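Long-range contacts in Alp7A (Bacillus subtilis, PDB 5EC0), which is a bacterial actin-like protein that binds ADP and probably assembles into nucleotide-dependent filaments for plasmid segregation: residues Y22-P27 with A106-L111; A50-R55 with V159-L164. All coordinates share one frame; numbering follows the deposited sequence.

Contact 1. Residues Y22-P27 with A106-L111; sequences YFFELP and AYYQAL
Tyr22 and Phe24 of strand 22-27 meet Tyr107, Tyr108 and Leu111 of helical segment 106-111, and ring orientation separates the pairs. Phe24 and Tyr107 form a T-shaped (edge-to-face) pair: the centroids are 5.1 Å apart and the planes stand at 80°. The Tyr107 edge provides CD2, which lies over one Phe24 face, displaced toward the rim, and comes within 3.8 Å of Phe24 CZ. A chi1 of 67° sets Phe24 CG between backbone N and carbonyl carbon, the crowded position, and from there the ring faces Tyr107 CD2. Its ring also has Tyr22 CD2 at the edge, in plane, and Tyr108 CB packs 4.1 Å from Phe24 CE2.

The Tyr22-Tyr108 pair is oblique, its planes inclined at 52°. Tyr22 CD2 lies at the Tyr108 edge, near that ring's plane, 3.8 Å from Tyr108 CE1. Leu111 crosses Tyr22 at about a right angle, and its CD2 reaches Tyr22 OH at 3.4 Å. No direct hydrogen bond joins the segments; instead a water bridges the two hydroxyls, 3.0 Å from Tyr22 OH and 2.7 Å from Tyr107 OH, giving each phenol a polar partner beside an apolar interface.

Tyr22 makes a cation-pi contact with Lys112. Glu25, on the strand's other side, forms a salt bridge with Arg362, a residue of the ADP pocket. The strand is hydrogen-bonded to strand 14-19 through the Phe24 and Leu26 backbones. The axes of segments 22-27 and 106-111 approach to 11.2 Å; this is aromatic packing of helix 95-112 against a beta-sheet, the helix-on-sheet layering of the actin-like ATPase fold.

Contact 2. Residues A50-R55 with V159-L164; sequences ADLKDR and VLTLGL
Arg55 meets Thr161 through its backbone carbonyl and CB, while its flat guanidinium leads away from the contact, with Asp51 O of its own segment at its edge, in plane. The contact itself is made by the Arg55 carbonyl: Thr161 OG1 donates a hydrogen bond to Arg55 O over 2.6 Å, and the C=O...OG1 angle of 171° puts the donor nearly on the line of the carbonyl bond. In Thr161, chi1 -50° puts OG1 beside the backbone N and anti to the carbonyl carbon, facing Arg55 O, while CG2, anti to the backbone N, lies 4.1 Å from Arg55 CB.

Leu52 supplies the apolar half. Its CD1 lies 3.5 Å from Thr161 OG1 and 3.9 Å from Val159 CG1, so this one methyl touches both residues. Leu164 crosses Leu52 obliquely from another part of the turn: its CD1 is 3.7 Å from Leu52 CB and 4.0 Å from Leu52 CD2. Leu52 also touches Tyr107 and Ala110 of helix 95-112, and Phe42 lies against Arg55 and Thr161; these neighbours are consistent with the burial of Leu52 and Thr161.

Thr161 and Leu164 are the two ends of a type II beta turn, closed by Leu164 N to Thr161 O at 3.0 Å. Gly163 fills the third position with a positive phi of 101°, which glycine readily adopts in such a turn. Backbone hydrogen bonds join Val159 to Lys166 and Leu160 to Leu57. The turn thus belongs to the connection of a beta-hairpin, strands 153-159 and 166-179, packed against the loop that leads into the neighbouring strand 56-62.

Both contacts involve helix 95-112: contact 1 contains part of it, and contact 2 lays Leu52 and Val159 against it; their centres lie 11 Å apart. They touch where Lys53 CB packs 3.5 Å from Tyr107 CE1 and where Leu52 CD2 lies 3.7 Å from Ala110 CB. Contact 1 is partly buried, about 15 Å from the chain's centre to its own, and joins regular elements by ring packing and a bridging water. Contact 2 lies farther out, about 24 Å from centre to centre, yet four of its five touching residues are buried; it joins two loops by aliphatic packing and one direct hydrogen bond. Both lie away from the nucleotide site.

Contact 1. Residues Y22-P27 with A106-L111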
ATOM      1  N   TYR A  22      -3.481  12.000  -8.657  1.00 30.23           N
ATOM      2  CA  TYR A  22      -3.282  12.665  -7.383  1.00 26.55           C
ATOM      3  C   TYR A  22      -3.140  11.655  -6.246  1.00 32.24           C
ATOM      4  O   TYR A  22      -4.032  10.822  -5.999  1.00 22.32           O
ATOM      5  CB  TYR A  22      -4.435  13.630  -7.100  1.00 36.53           C
ATOM      6  CG  TYR A  22      -4.294  14.400  -5.803  1.00 45.37           C
ATOM      7  CD1 TYR A  22      -3.451  15.498  -5.706  1.00 45.11           C
ATOM      8  CD2 TYR A  22      -5.004  14.021  -4.673  1.00 49.14           C
ATOM      9  CE1 TYR A  22      -3.324  16.205  -4.508  1.00 49.92           C
ATOM     10  CE2 TYR A  22      -4.891  14.721  -3.481  1.00 51.22           C
ATOM     11  CZ  TYR A  22      -4.051  15.808  -3.403  1.00 51.47           C
ATOM     12  OH  TYR A  22      -3.947  16.486  -2.212  1.00 57.26           O
ATOM     13  N   PHE A  23      -2.017  11.757  -5.541  1.00 24.01           N
ATOM     14  CA  PHE A  23      -1.715  10.882  -4.412  1.00 26.23           C
ATOM     15  C   PHE A  23      -2.130  11.429  -3.030  1.00 26.68           C
ATOM     16  O   PHE A  23      -1.902  12.598  -2.708  1.00 28.65           O
ATOM     17  CB  PHE A  23      -0.212  10.569  -4.388  1.00 24.22           C
ATOM     18  CG  PHE A  23       0.211   9.727  -3.212  1.00 33.99           C
ATOM     19  CD1 PHE A  23       0.104   8.339  -3.263  1.00 30.86           C
ATOM     20  CD2 PHE A  23       0.707  10.323  -2.051  1.00 25.46           C
ATOM     21  CE1 PHE A  23       0.479   7.547  -2.178  1.00 31.21           C
ATOM     22  CE2 PHE A  23       1.081   9.545  -0.953  1.00 25.79           C
ATOM     23  CZ  PHE A  23       0.971   8.152  -1.018  1.00 35.20           C
ATOM     24  N   PHE A  24      -2.746  10.566  -2.223  1.00 25.09           N
ATOM     25  CA  PHE A  24      -2.835  10.783  -0.780  1.00 31.19           C
ATOM     26  C   PHE A  24      -3.043   9.428  -0.121  1.00 30.21           C
ATOM     27  O   PHE A  24      -3.362   8.447  -0.794  1.00 28.57           O
ATOM     28  CB  PHE A  24      -3.959  11.775  -0.393  1.00 24.14           C
ATOM     29  CG  PHE A  24      -5.350  11.265  -0.655  1.00 27.53           C
ATOM     30  CD1 PHE A  24      -6.004  10.473   0.282  1.00 24.42           C
ATOM     31  CD2 PHE A  24      -6.020  11.597  -1.826  1.00 22.78           C
ATOM     32  CE1 PHE A  24      -7.295  10.008   0.050  1.00 24.71           C
ATOM     33  CE2 PHE A  24      -7.321  11.147  -2.056  1.00 22.17           C
ATOM     34  CZ  PHE A  24      -7.957  10.347  -1.112  1.00 21.81           C
ATOM     35  N   GLU A  25      -2.838   9.381   1.188  1.00 31.73           N
ATOM     36  CA  GLU A  25      -2.953   8.148   1.944  1.00 34.26           C
ATOM     37  C   GLU A  25      -3.556   8.418   3.321  1.00 35.05           C
ATOM     38  O   GLU A  25      -3.565   9.548   3.793  1.00 36.73           O
ATOM     39  CB  GLU A  25      -1.589   7.463   2.078  1.00 28.70           C
ATOM     40  CG  GLU A  25      -0.453   8.366   2.516  1.00 26.21           C
ATOM     41  CD  GLU A  25       0.864   7.609   2.690  1.00 37.68           C
ATOM     42  OE1 GLU A  25       0.827   6.370   2.755  1.00 42.12           O
ATOM     43  OE2 GLU A  25       1.941   8.246   2.765  1.00 40.53           O
ATOM     44  N   LEU A  26      -4.068   7.364   3.940  1.00 32.39           N
ATOM     45  CA  LEU A  26      -4.797   7.437   5.197  1.00 34.81           C
ATOM     46  C   LEU A  26      -4.370   6.272   6.037  1.00 36.35           C
ATOM     47  O   LEU A  26      -4.107   5.199   5.494  1.00 36.33           O
ATOM     48  CB  LEU A  26      -6.320   7.348   4.985  1.00 38.16           C
ATOM     49  CG  LEU A  26      -7.083   8.313   4.077  1.00 38.80           C
ATOM     50  CD1 LEU A  26      -8.503   7.800   3.840  1.00 33.75           C
ATOM     51  CD2 LEU A  26      -7.107   9.692   4.704  1.00 43.03           C
ATOM     52  N   PRO A  27      -4.323   6.460   7.361  1.00 40.73           N
ATOM     53  CA  PRO A  27      -4.159   5.320   8.266  1.00 39.27           C
ATOM     54  C   PRO A  27      -5.259   4.297   8.009  1.00 35.35           C
ATOM     55  O   PRO A  27      -6.375   4.696   7.677  1.00 37.23           O
ATOM     56  CB  PRO A  27      -4.291   5.946   9.657  1.00 44.74           C
ATOM     57  CG  PRO A  27      -3.903   7.373   9.463  1.00 46.38           C
ATOM     58  CD  PRO A  27      -4.336   7.749   8.075  1.00 42.38           C
ATOM     59  N   ALA A 106     -14.939  10.603  -0.806  1.00 31.41           N
ATOM     60  CA  ALA A 106     -15.660  11.776  -0.324  1.00 36.25           C
ATOM     61  C   ALA A 106     -14.677  12.884   0.046  1.00 39.71           C
ATOM     62  O   ALA A 106     -14.937  14.074  -0.176  1.00 27.38           O
ATOM     63  CB  ALA A 106     -16.534  11.417   0.862  1.00 31.54           C
ATOM     64  N   TYR A 107     -13.536  12.480   0.598  1.00 35.03           N
ATOM     65  CA  TYR A 107     -12.481  13.428   0.921  1.00 34.45           C
ATOM     66  C   TYR A 107     -11.947  14.121  -0.332  1.00 34.63           C
ATOM     67  O   TYR A 107     -11.785  15.347  -0.368  1.00 30.09           O
ATOM     68  CB  TYR A 107     -11.335  12.736   1.643  1.00 34.94           C
ATOM     69  CG  TYR A 107     -10.119  13.623   1.723  1.00 35.85           C
ATOM     70  CD1 TYR A 107     -10.146  14.802   2.462  1.00 36.08           C
ATOM     71  CD2 TYR A 107      -8.955  13.300   1.038  1.00 33.81           C
ATOM     72  CE1 TYR A 107      -9.040  15.627   2.532  1.00 35.50           C
ATOM     73  CE2 TYR A 107      -7.844  14.118   1.104  1.00 32.38           C
ATOM     74  CZ  TYR A 107      -7.899  15.282   1.856  1.00 30.60           C
ATOM     75  OH  TYR A 107      -6.801  16.096   1.915  1.00 30.42           O
ATOM     76  N   TYR A 108     -11.661  13.329  -1.358  1.00 33.08           N
ATOM     77  CA  TYR A 108     -11.148  13.884  -2.605  1.00 36.45           C
ATOM     78  C   TYR A 108     -12.180  14.820  -3.230  1.00 39.19           C
ATOM     79  O   TYR A 108     -11.824  15.868  -3.777  1.00 35.69           O
ATOM     80  CB  TYR A 108     -10.777  12.772  -3.582  1.00 30.33           C
ATOM     81  CG  TYR A 108     -10.253  13.282  -4.902  1.00 30.49           C
ATOM     82  CD1 TYR A 108      -8.897  13.578  -5.067  1.00 28.71           C
ATOM     83  CD2 TYR A 108     -11.102  13.453  -5.989  1.00 30.32           C
ATOM     84  CE1 TYR A 108      -8.405  14.033  -6.277  1.00 30.08           C
ATOM     85  CE2 TYR A 108     -10.621  13.923  -7.208  1.00 30.87           C
ATOM     86  CZ  TYR A 108      -9.271  14.207  -7.349  1.00 37.24           C
ATOM     87  OH  TYR A 108      -8.789  14.661  -8.564  1.00 35.43           O
ATOM     88  N   GLN A 109     -13.458  14.446  -3.136  1.00 36.75           N
ATOM     89  CA  GLN A 109     -14.525  15.285  -3.672  1.00 40.15           C
ATOM     90  C   GLN A 109     -14.575  16.626  -2.946  1.00 40.02           C
ATOM     91  O   GLN A 109     -14.741  17.671  -3.579  1.00 43.81           O
ATOM     92  CB  GLN A 109     -15.884  14.592  -3.569  1.00 34.53           C
ATOM     93  CG  GLN A 109     -16.955  15.217  -4.440  1.00 30.55           C
ATOM     94  CD  GLN A 109     -17.559  16.520  -3.877  1.00 40.00           C
ATOM     95  OE1 GLN A 109     -17.813  16.646  -2.674  1.00 40.26           O
ATOM     96  NE2 GLN A 109     -17.791  17.488  -4.761  1.00 37.97           N
ATOM     97  N   ALA A 110     -14.442  16.591  -1.621  1.00 39.07           N
ATOM     98  CA  ALA A 110     -14.480  17.811  -0.813  1.00 37.93           C
ATOM     99  C   ALA A 110     -13.263  18.686  -1.092  1.00 35.56           C
ATOM    100  O   ALA A 110     -13.370  19.906  -1.137  1.00 42.93           O
ATOM    101  CB  ALA A 110     -14.552  17.475   0.665  1.00 36.21           C
ATOM    102  N   LEU A 111     -12.109  18.049  -1.274  1.00 32.65           N
ATOM    103  CA  LEU A 111     -10.864  18.765  -1.534  1.00 38.53           C
ATOM    104  C   LEU A 111     -10.859  19.435  -2.903  1.00 42.41           C
ATOM    105  O   LEU A 111     -10.566  20.618  -3.007  1.00 43.14           O
ATOM    106  CB  LEU A 111      -9.662  17.815  -1.421  1.00 36.42           C
ATOM    107  CG  LEU A 111      -8.260  18.431  -1.482  1.00 36.58           C
ATOM    108  CD1 LEU A 111      -8.018  19.368  -0.292  1.00 37.91           C
ATOM    109  CD2 LEU A 111      -7.183  17.351  -1.532  1.00 38.52           C
TER
HETATM  110  O   HOH W   1      -4.693  15.361   0.447  0.82 30.84           O

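Contact 2. Residues A50-R55 with V159-L164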
ATOM      1  N   ALA A  50      -9.391  20.633   3.367  1.00 41.90           N
ATOM      2  CA  ALA A  50      -8.175  19.889   3.669  1.00 44.43           C
ATOM      3  C   ALA A  50      -8.232  19.337   5.085  1.00 40.94           C
ATOM      4  O   ALA A  50      -7.622  18.321   5.376  1.00 41.56           O
ATOM      5  CB  ALA A  50      -6.938  20.764   3.481  1.00 37.07           C
ATOM      6  N   ASP A  51      -8.982  20.007   5.959  1.00 43.96           N
ATOM      7  CA  ASP A  51      -9.076  19.585   7.351  1.00 40.62           C
ATOM      8  C   ASP A  51      -9.872  18.288   7.499  1.00 37.33           C
ATOM      9  O   ASP A  51      -9.775  17.608   8.508  1.00 42.76           O
ATOM     10  CB  ASP A  51      -9.707  20.686   8.206  1.00 52.04           C
ATOM     11  CG  ASP A  51      -8.824  21.922   8.316  1.00 56.52           C
ATOM     12  OD1 ASP A  51      -7.591  21.785   8.181  1.00 54.65           O
ATOM     13  OD2 ASP A  51      -9.362  23.028   8.553  1.00 56.26           O
ATOM     14  N   LEU A  52     -10.645  17.937   6.482  1.00 38.22           N
ATOM     15  CA  LEU A  52     -11.493  16.753   6.548  1.00 33.91           C
ATOM     16  C   LEU A  52     -10.686  15.452   6.653  1.00 38.40           C
ATOM     17  O   LEU A  52     -11.158  14.460   7.199  1.00 39.32           O
ATOM     18  CB  LEU A  52     -12.394  16.703   5.322  1.00 33.12           C
ATOM     19  CG  LEU A  52     -13.386  15.547   5.208  1.00 35.51           C
ATOM     20  CD1 LEU A  52     -14.388  15.576   6.371  1.00 31.93           C
ATOM     21  CD2 LEU A  52     -14.093  15.604   3.863  1.00 35.28           C
ATOM     22  N   LYS A  53      -9.470  15.464   6.123  1.00 35.94           N
ATOM     23  CA  LYS A  53      -8.677  14.247   6.024  1.00 35.62           C
ATOM     24  C   LYS A  53      -8.461  13.619   7.399  1.00 33.99           C
ATOM     25  O   LYS A  53      -8.570  12.400   7.551  1.00 33.71           O
ATOM     26  CB  LYS A  53      -7.332  14.536   5.353  1.00 39.44           C
ATOM     27  CG  LYS A  53      -6.625  13.297   4.848  1.00 41.37           C
ATOM     28  CD  LYS A  53      -5.312  13.648   4.180  1.00 43.81           C
ATOM     29  CE  LYS A  53      -4.231  12.661   4.582  1.00 46.70           C
ATOM     30  NZ  LYS A  53      -3.000  12.790   3.758  1.00 52.97           N
ATOM     31  N   ASP A  54      -8.199  14.457   8.399  1.00 39.51           N
ATOM     32  CA  ASP A  54      -7.986  13.980   9.763  1.00 41.37           C
ATOM     33  C   ASP A  54      -9.294  13.906  10.535  1.00 39.85           C
ATOM     34  O   ASP A  54      -9.298  13.582  11.718  1.00 38.27           O
ATOM     35  CB  ASP A  54      -6.998  14.883  10.526  1.00 45.69           C
ATOM     36  CG  ASP A  54      -5.561  14.772  10.008  1.00 56.34           C
ATOM     37  OD1 ASP A  54      -5.285  13.892   9.153  1.00 55.83           O
ATOM     38  OD2 ASP A  54      -4.706  15.564  10.474  1.00 61.81           O
ATOM     39  N   ARG A  55     -10.406  14.219   9.883  1.00 33.43           N
ATOM     40  CA  ARG A  55     -11.669  14.315  10.613  1.00 34.46           C
ATOM     41  C   ARG A  55     -12.767  13.517   9.899  1.00 44.24           C
ATOM     42  O   ARG A  55     -13.898  13.985   9.766  1.00 44.20           O
ATOM     43  CB  ARG A  55     -12.078  15.788  10.793  1.00 36.20           C
ATOM     44  CG  ARG A  55     -10.998  16.668  11.496  1.00 38.10           C
ATOM     45  CD  ARG A  55     -11.358  18.149  11.512  1.00 39.99           C
ATOM     46  NE  ARG A  55     -10.295  18.985  12.094  1.00 42.05           N
ATOM     47  CZ  ARG A  55     -10.288  19.491  13.329  1.00 44.60           C
ATOM     48  NH1 ARG A  55     -11.300  19.266  14.164  1.00 52.96           N
ATOM     49  NH2 ARG A  55      -9.266  20.241  13.734  1.00 46.62           N
ATOM     50  N   VAL A 159     -21.019  12.290   4.652  1.00 43.14           N
ATOM     51  CA  VAL A 159     -19.989  12.909   5.477  1.00 39.00           C
ATOM     52  C   VAL A 159     -20.707  13.610   6.616  1.00 42.42           C
ATOM     53  O   VAL A 159     -21.596  14.421   6.379  1.00 40.02           O
ATOM     54  CB  VAL A 159     -19.128  13.914   4.690  1.00 41.38           C
ATOM     55  CG1 VAL A 159     -18.093  14.541   5.601  1.00 36.62           C
ATOM     56  CG2 VAL A 159     -18.445  13.230   3.511  1.00 34.34           C
ATOM     57  N   LEU A 160     -20.350  13.285   7.853  1.00 45.67           N
ATOM     58  CA  LEU A 160     -21.078  13.839   8.994  1.00 44.06           C
ATOM     59  C   LEU A 160     -20.261  14.904   9.695  1.00 41.98           C
ATOM     60  O   LEU A 160     -20.709  15.503  10.665  1.00 43.91           O
ATOM     61  CB  LEU A 160     -21.456  12.729   9.970  1.00 46.67           C
ATOM     62  CG  LEU A 160     -22.235  11.588   9.310  1.00 52.59           C
ATOM     63  CD1 LEU A 160     -22.356  10.401  10.256  1.00 53.77           C
ATOM     64  CD2 LEU A 160     -23.617  12.058   8.840  1.00 51.83           C
ATOM     65  N   THR A 161     -19.050  15.133   9.200  1.00 45.67           N
ATOM     66  CA  THR A 161     -18.196  16.194   9.725  1.00 47.66           C
ATOM     67  C   THR A 161     -18.868  17.562   9.514  1.00 48.89           C
ATOM     68  O   THR A 161     -19.118  17.972   8.380  1.00 49.01           O
ATOM     69  CB  THR A 161     -16.810  16.135   9.052  1.00 48.55           C
ATOM     70  OG1 THR A 161     -16.307  14.795   9.131  1.00 47.52           O
ATOM     71  CG2 THR A 161     -15.821  17.075   9.705  1.00 44.01           C
ATOM     72  N   LEU A 162     -19.197  18.247  10.607  1.00 55.49           N
ATOM     73  CA  LEU A 162     -19.846  19.560  10.543  1.00 61.40           C
ATOM     74  C   LEU A 162     -19.077  20.544   9.653  1.00 59.25           C
ATOM     75  O   LEU A 162     -17.860  20.678   9.775  1.00 60.32           O
ATOM     76  CB  LEU A 162     -20.005  20.152  11.944  1.00 66.21           C
ATOM     77  CG  LEU A 162     -21.100  19.632  12.888  1.00 71.24           C
ATOM     78  CD1 LEU A 162     -20.906  18.163  13.263  1.00 72.81           C
ATOM     79  CD2 LEU A 162     -21.153  20.499  14.144  1.00 70.88           C
ATOM     80  N   GLY A 163     -19.796  21.221   8.759  1.00 55.85           N
ATOM     81  CA  GLY A 163     -19.179  22.093   7.775  1.00 48.72           C
ATOM     82  C   GLY A 163     -19.043  21.495   6.384  1.00 59.57           C
ATOM     83  O   GLY A 163     -18.967  22.231   5.401  1.00 64.05           O
ATOM     84  N   LEU A 164     -19.011  20.164   6.296  1.00 52.53           N
ATOM     85  CA  LEU A 164     -18.816  19.465   5.019  1.00 46.15           C
ATOM     86  C   LEU A 164     -19.810  18.318   4.832  1.00 46.14           C
ATOM     87  O   LEU A 164     -19.559  17.385   4.072  1.00 45.76           O
ATOM     88  CB  LEU A 164     -17.390  18.923   4.916  1.00 46.95           C
ATOM     89  CG  LEU A 164     -16.281  19.971   4.837  1.00 56.36           C
ATOM     90  CD1 LEU A 164     -14.921  19.335   5.070  1.00 55.49           C
ATOM     91  CD2 LEU A 164     -16.319  20.703   3.496  1.00 57.68           C
TER